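Local coordinates for malonyl CoA-acyl carrier protein transacylase (Bartonella henselae, PDB 3QAT) that probably transfers malonyl groups from malonyl-CoA to the thiol of acyl carrier protein, supplying the chain-extender unit of bacterial fatty acid synthesis, at residues M34-V39 with D49-G54; V149-E154 with S190-K195. All coordinates share one frame; numbering follows the deposited sequence.

Interaction 1: residues M34-V39 with D49-G54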
loop_
_atom_site.group_PDB
_atom_site.type_symbol
_atom_site.label_atom_id
_atom_site.label_comp_id
_atom_site.label_asym_id
_atom_site.label_seq_id
_atom_site.Cartn_x
_atom_site.Cartn_y
_atom_site.Cartn_z
ATOM N N MET A 34 -8.535 19.378 7.325
ATOM C CA MET A 34 -7.303 19.637 8.084
ATOM C C MET A 34 -6.194 18.632 7.805
ATOM O O MET A 34 -5.039 18.986 7.866
ATOM C CB MET A 34 -7.601 19.696 9.587
ATOM C CG MET A 34 -8.383 20.926 9.951
ATOM S SD MET A 34 -8.724 21.104 11.722
ATOM C CE MET A 34 -9.552 19.571 12.109
ATOM N N VAL A 35 -6.543 17.387 7.505
ATOM C CA VAL A 35 -5.499 16.410 7.123
ATOM C C VAL A 35 -4.762 16.879 5.866
ATOM O O VAL A 35 -3.518 16.913 5.850
ATOM C CB VAL A 35 -6.101 14.994 6.924
ATOM C CG1 VAL A 35 -5.114 14.056 6.178
ATOM C CG2 VAL A 35 -6.498 14.418 8.274
ATOM N N PHE A 36 -5.500 17.291 4.832
ATOM C CA PHE A 36 -4.842 17.786 3.604
ATOM C C PHE A 36 -4.044 19.049 3.833
ATOM O O PHE A 36 -2.955 19.200 3.287
ATOM C CB PHE A 36 -5.831 17.961 2.446
ATOM C CG PHE A 36 -6.387 16.659 1.938
ATOM C CD1 PHE A 36 -5.739 15.955 0.919
ATOM C CD2 PHE A 36 -7.550 16.112 2.483
ATOM C CE1 PHE A 36 -6.263 14.733 0.467
ATOM C CE2 PHE A 36 -8.073 14.901 2.019
ATOM C CZ PHE A 36 -7.425 14.205 1.022
ATOM N N GLU A 37 -4.581 19.965 4.645
ATOM C CA GLU A 37 -3.837 21.163 4.984
ATOM C C GLU A 37 -2.509 20.844 5.662
ATOM O O GLU A 37 -1.487 21.461 5.347
ATOM C CB GLU A 37 -4.681 22.045 5.904
ATOM C CG GLU A 37 -5.877 22.676 5.199
ATOM C CD GLU A 37 -6.792 23.367 6.177
ATOM O OE1 GLU A 37 -6.480 23.348 7.383
ATOM O OE2 GLU A 37 -7.804 23.948 5.742
ATOM N N GLU A 38 -2.523 19.879 6.597
ATOM C CA GLU A 38 -1.316 19.545 7.334
ATOM C C GLU A 38 -0.308 18.837 6.425
ATOM O O GLU A 38 0.894 19.106 6.513
ATOM C CB GLU A 38 -1.611 18.697 8.584
ATOM C CG GLU A 38 -0.316 18.398 9.331
ATOM C CD GLU A 38 -0.505 17.799 10.715
ATOM O OE1 GLU A 38 -1.657 17.552 11.125
ATOM O OE2 GLU A 38 0.528 17.557 11.364
ATOM N N VAL A 39 -0.803 17.921 5.593
ATOM C CA VAL A 39 0.105 17.284 4.631
ATOM C C VAL A 39 0.806 18.299 3.705
ATOM O O VAL A 39 2.035 18.232 3.510
ATOM C CB VAL A 39 -0.607 16.156 3.871
ATOM C CG1 VAL A 39 0.266 15.673 2.703
ATOM C CG2 VAL A 39 -0.905 15.019 4.855
ATOM N N ASP A 49 -3.461 20.429 -4.506
ATOM C CA ASP A 49 -3.905 20.874 -5.836
ATOM C C ASP A 49 -3.728 19.761 -6.882
ATOM O O ASP A 49 -4.565 19.603 -7.766
ATOM C CB ASP A 49 -3.170 22.136 -6.270
ATOM C CG ASP A 49 -3.693 23.397 -5.582
ATOM O OD1 ASP A 49 -4.858 23.423 -5.130
ATOM O OD2 ASP A 49 -2.934 24.386 -5.549
ATOM N N ILE A 50 -2.630 19.016 -6.785
ATOM C CA ILE A 50 -2.379 17.878 -7.675
ATOM C C ILE A 50 -3.384 16.754 -7.379
ATOM O O ILE A 50 -3.947 16.149 -8.291
ATOM C CB ILE A 50 -0.928 17.381 -7.512
ATOM C CG1 ILE A 50 0.068 18.455 -7.971
ATOM C CG2 ILE A 50 -0.706 16.039 -8.241
ATOM C CD1 ILE A 50 1.522 18.179 -7.473
ATOM N N ILE A 51 -3.619 16.479 -6.092
ATOM C CA ILE A 51 -4.629 15.502 -5.709
ATOM C C ILE A 51 -6.001 15.825 -6.307
ATOM O O ILE A 51 -6.643 14.941 -6.886
ATOM C CB ILE A 51 -4.726 15.365 -4.182
ATOM C CG1 ILE A 51 -3.342 15.022 -3.608
ATOM C CG2 ILE A 51 -5.779 14.311 -3.794
ATOM C CD1 ILE A 51 -3.331 14.844 -2.052
ATOM N N PHE A 52 -6.431 17.076 -6.180
ATOM C CA PHE A 52 -7.811 17.419 -6.545
ATOM C C PHE A 52 -8.017 17.716 -8.035
ATOM O O PHE A 52 -9.121 17.510 -8.545
ATOM C CB PHE A 52 -8.318 18.606 -5.720
ATOM C CG PHE A 52 -8.301 18.382 -4.210
ATOM C CD1 PHE A 52 -8.433 17.101 -3.646
ATOM C CD2 PHE A 52 -8.213 19.483 -3.358
ATOM C CE1 PHE A 52 -8.425 16.923 -2.252
ATOM C CE2 PHE A 52 -8.206 19.319 -1.977
ATOM C CZ PHE A 52 -8.317 18.036 -1.413
ATOM N N GLU A 53 -6.967 18.143 -8.733
ATOM C CA GLU A 53 -7.102 18.584 -10.126
ATOM C C GLU A 53 -6.125 17.953 -11.112
ATOM O O GLU A 53 -6.221 18.186 -12.337
ATOM C CB GLU A 53 -6.964 20.098 -10.197
ATOM C CG GLU A 53 -8.043 20.870 -9.474
ATOM C CD GLU A 53 -7.907 22.372 -9.676
ATOM O OE1 GLU A 53 -7.993 22.834 -10.832
ATOM O OE2 GLU A 53 -7.718 23.090 -8.678
ATOM N N GLY A 54 -5.206 17.127 -10.614
ATOM C CA GLY A 54 -4.248 16.475 -11.506
ATOM C C GLY A 54 -3.147 17.414 -11.980
ATOM O O GLY A 54 -2.854 18.415 -11.314
#
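Phe36 is the residue of helix 30-43 that reaches Ile51 and Phe52 on helix 47-53, and the whole contact is built around its ring. Val35, just before it, faces another way and packs on Arg78 and Leu113. At Phe36, CG lies anti to the carbonyl carbon (chi1 -68°), which sends the ring out from the helix toward helix 47-53. Two different sides of that ring are then used. Phe52 comes over one face: its CZ sits 4.0 Å above the Phe36 plane, displaced to the rim, and is 4.1 Å from Phe36 CD1. The ring centroids are 5.3 Å apart and the planes are inclined at 55°, so this is an edge-to-face pair well short of perpendicular. Ile51 takes the edge instead. Its terminal methyl CD1 lies in the plane of the ring, 3.9 Å from Phe36 CE1. Ala71 and Ala75 of helix 62-82 also pack on Phe36, placing the contact within the helical part of the acyltransferase fold. Further along, Glu38 and Val39 look to the helix 113-129 side, where Glu38 OE2 is hydrogen-bonded to Thr114 OG1. No hydrogen bond crosses between the segments. What joins these two consecutive helices is dispersion, plus the weak attraction of C-H groups on the Phe52 edge for the pi cloud of Phe36.

Interaction 2: residues V149-E154 with S190-K195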
loop_
_atom_site.group_PDB
_atom_site.type_symbol
_atom_site.label_atom_id
_atom_site.label_comp_id
_atom_site.label_asym_id
_atom_site.label_seq_id
_atom_site.Cartn_x
_atom_site.Cartn_y
_atom_site.Cartn_z
ATOM N N VAL A 149 5.607 -18.930 -11.114
ATOM C CA VAL A 149 6.242 -17.644 -11.404
ATOM C C VAL A 149 7.683 -17.633 -10.887
ATOM O O VAL A 149 8.564 -17.084 -11.538
ATOM C CB VAL A 149 5.421 -16.440 -10.898
ATOM C CG1 VAL A 149 6.177 -15.112 -11.171
ATOM C CG2 VAL A 149 4.061 -16.430 -11.558
ATOM N N GLU A 150 7.925 -18.258 -9.728
ATOM C CA GLU A 150 9.286 -18.377 -9.179
ATOM C C GLU A 150 10.189 -19.145 -10.155
ATOM O O GLU A 150 11.359 -18.799 -10.355
ATOM C CB GLU A 150 9.266 -19.006 -7.763
ATOM C CG GLU A 150 8.793 -18.000 -6.686
ATOM C CD GLU A 150 8.615 -18.576 -5.271
ATOM O OE1 GLU A 150 8.510 -19.812 -5.101
ATOM O OE2 GLU A 150 8.570 -17.764 -4.315
ATOM N N GLU A 151 9.609 -20.147 -10.807
ATOM C CA GLU A 151 10.311 -20.899 -11.828
ATOM C C GLU A 151 10.639 -20.026 -13.056
ATOM O O GLU A 151 11.751 -20.084 -13.583
ATOM C CB GLU A 151 9.500 -22.135 -12.203
ATOM C CG GLU A 151 10.323 -23.218 -12.880
ATOM C CD GLU A 151 9.460 -24.181 -13.675
ATOM O OE1 GLU A 151 8.262 -24.351 -13.338
ATOM O OE2 GLU A 151 9.989 -24.768 -14.648
ATOM N N ILE A 152 9.693 -19.185 -13.481
ATOM C CA ILE A 152 9.968 -18.246 -14.573
ATOM C C ILE A 152 11.111 -17.297 -14.193
ATOM O O ILE A 152 11.962 -16.987 -15.013
ATOM C CB ILE A 152 8.720 -17.422 -14.978
ATOM C CG1 ILE A 152 7.627 -18.344 -15.560
ATOM C CG2 ILE A 152 9.106 -16.378 -16.006
ATOM C CD1 ILE A 152 6.294 -17.666 -15.822
ATOM N N CYS A 153 11.112 -16.814 -12.952
ATOM C CA CYS A 153 12.213 -15.979 -12.478
ATOM C C CYS A 153 13.575 -16.668 -12.653
ATOM O O CYS A 153 14.564 -16.032 -13.046
ATOM C CB CYS A 153 11.987 -15.605 -11.019
ATOM S SG CYS A 153 10.615 -14.435 -10.807
ATOM N N GLU A 154 13.606 -17.965 -12.361
ATOM C CA GLU A 154 14.810 -18.784 -12.504
ATOM C C GLU A 154 15.173 -18.988 -13.980
ATOM O O GLU A 154 16.346 -18.891 -14.354
ATOM C CB GLU A 154 14.629 -20.131 -11.788
ATOM N N SER A 190 3.222 -15.843 -20.842
ATOM C CA SER A 190 2.249 -15.949 -21.925
ATOM C C SER A 190 2.289 -17.348 -22.553
ATOM O O SER A 190 1.250 -17.958 -22.802
ATOM C CB SER A 190 2.557 -14.898 -22.993
ATOM O OG SER A 190 1.559 -14.891 -23.991
ATOM N N GLN A 191 3.498 -17.842 -22.803
ATOM C CA GLN A 191 3.685 -19.190 -23.378
ATOM C C GLN A 191 3.105 -20.252 -22.454
ATOM O O GLN A 191 2.432 -21.183 -22.896
ATOM C CB GLN A 191 5.173 -19.459 -23.654
ATOM C CG GLN A 191 5.494 -20.934 -24.019
ATOM C CD GLN A 191 5.894 -21.761 -22.813
ATOM O OE1 GLN A 191 5.221 -22.751 -22.463
ATOM N NE2 GLN A 191 6.987 -21.380 -22.176
ATOM N N LYS A 192 3.334 -20.092 -21.155
ATOM C CA LYS A 192 2.791 -21.041 -20.169
ATOM C C LYS A 192 1.291 -20.959 -19.939
ATOM O O LYS A 192 0.742 -21.764 -19.187
ATOM C CB LYS A 192 3.511 -20.881 -18.831
ATOM C CG LYS A 192 4.946 -21.335 -18.875
ATOM C CD LYS A 192 5.565 -21.300 -17.469
ATOM C CE LYS A 192 6.980 -21.836 -17.469
ATOM N NZ LYS A 192 7.053 -23.329 -17.586
ATOM N N GLY A 193 0.635 -20.001 -20.575
ATOM C CA GLY A 193 -0.824 -19.910 -20.546
ATOM C C GLY A 193 -1.390 -18.943 -19.526
ATOM O O GLY A 193 -2.558 -19.053 -19.151
ATOM N N ALA A 194 -0.584 -17.978 -19.090
ATOM C CA ALA A 194 -1.126 -16.951 -18.206
ATOM C C ALA A 194 -2.357 -16.339 -18.847
ATOM O O ALA A 194 -2.370 -16.116 -20.068
ATOM C CB ALA A 194 -0.094 -15.879 -17.933
ATOM N N LYS A 195 -3.387 -16.061 -18.036
ATOM C CA LYS A 195 -4.573 -15.388 -18.547
ATOM C C LYS A 195 -4.239 -13.956 -18.964
ATOM O O LYS A 195 -4.764 -13.466 -19.961
ATOM C CB LYS A 195 -5.725 -15.422 -17.533
ATOM C CG LYS A 195 -6.244 -16.834 -17.229
ATOM C CD LYS A 195 -6.436 -17.653 -18.514
ATOM C CE LYS A 195 -7.522 -18.713 -18.382
ATOM N NZ LYS A 195 -8.871 -18.180 -18.747
#
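The one flat group that takes part is the Glu151 carboxylate, whose OE2 lies 4.4 Å from Lys192 NZ, beyond salt-bridge range. The setting is the ferredoxin-like subdomain of the acyltransferase, a beta-alpha-beta-beta-alpha-beta unit whose two helices, 146-155 and 179-191, lie side by side here. Lys192 stands where the second helix ends in a Schellman motif. Gly193, with positive phi, turns the chain there and its N bonds back to Ser190 O at 3.1 Å. The apolar part of the contact belongs to Ile152: it and Lys192 lie alongside one another, their side chains pointing opposite ways. Ile152 is buried, packing also on Ala185, Val188, Ala189 and Leu144, so the aliphatic run of the lysine lies along the outer margin of that cluster. At 4.4 Å the opposite charges of Glu151, which is exposed, and Lys192 probably attract each other only weakly. Lys192 is extended as far as CE and then bends at its last torsion (chi4 -75°), which carries the ammonium away from Ile152 while leaving CE 4.0 Å from Ile152 CG1 and CD 4.1 Å from Ile152 CD1.

From the N terminus, strand 6-11 starts the central parallel sheet before the chain enters the helices. Interaction 1 closes a short loop there, with nine residues between its segments, and ties helix 30-43 to helix 47-53. The chain then runs through helix 62-82, strand 93-96 and helix 113-129 before starting the second sheet at 136-142. Interaction 2 closes a longer loop of 35 residues, containing two strands and most of helix 179-191, and joins the two helices of the smaller subdomain. The loops follow in series, neither nested nor crossed. Their centres are 41 Å apart, on opposite sides of the chain's centre, so the two contacts lie in different parts of the molecule, one among the helices of the larger part and one in the smaller subdomain.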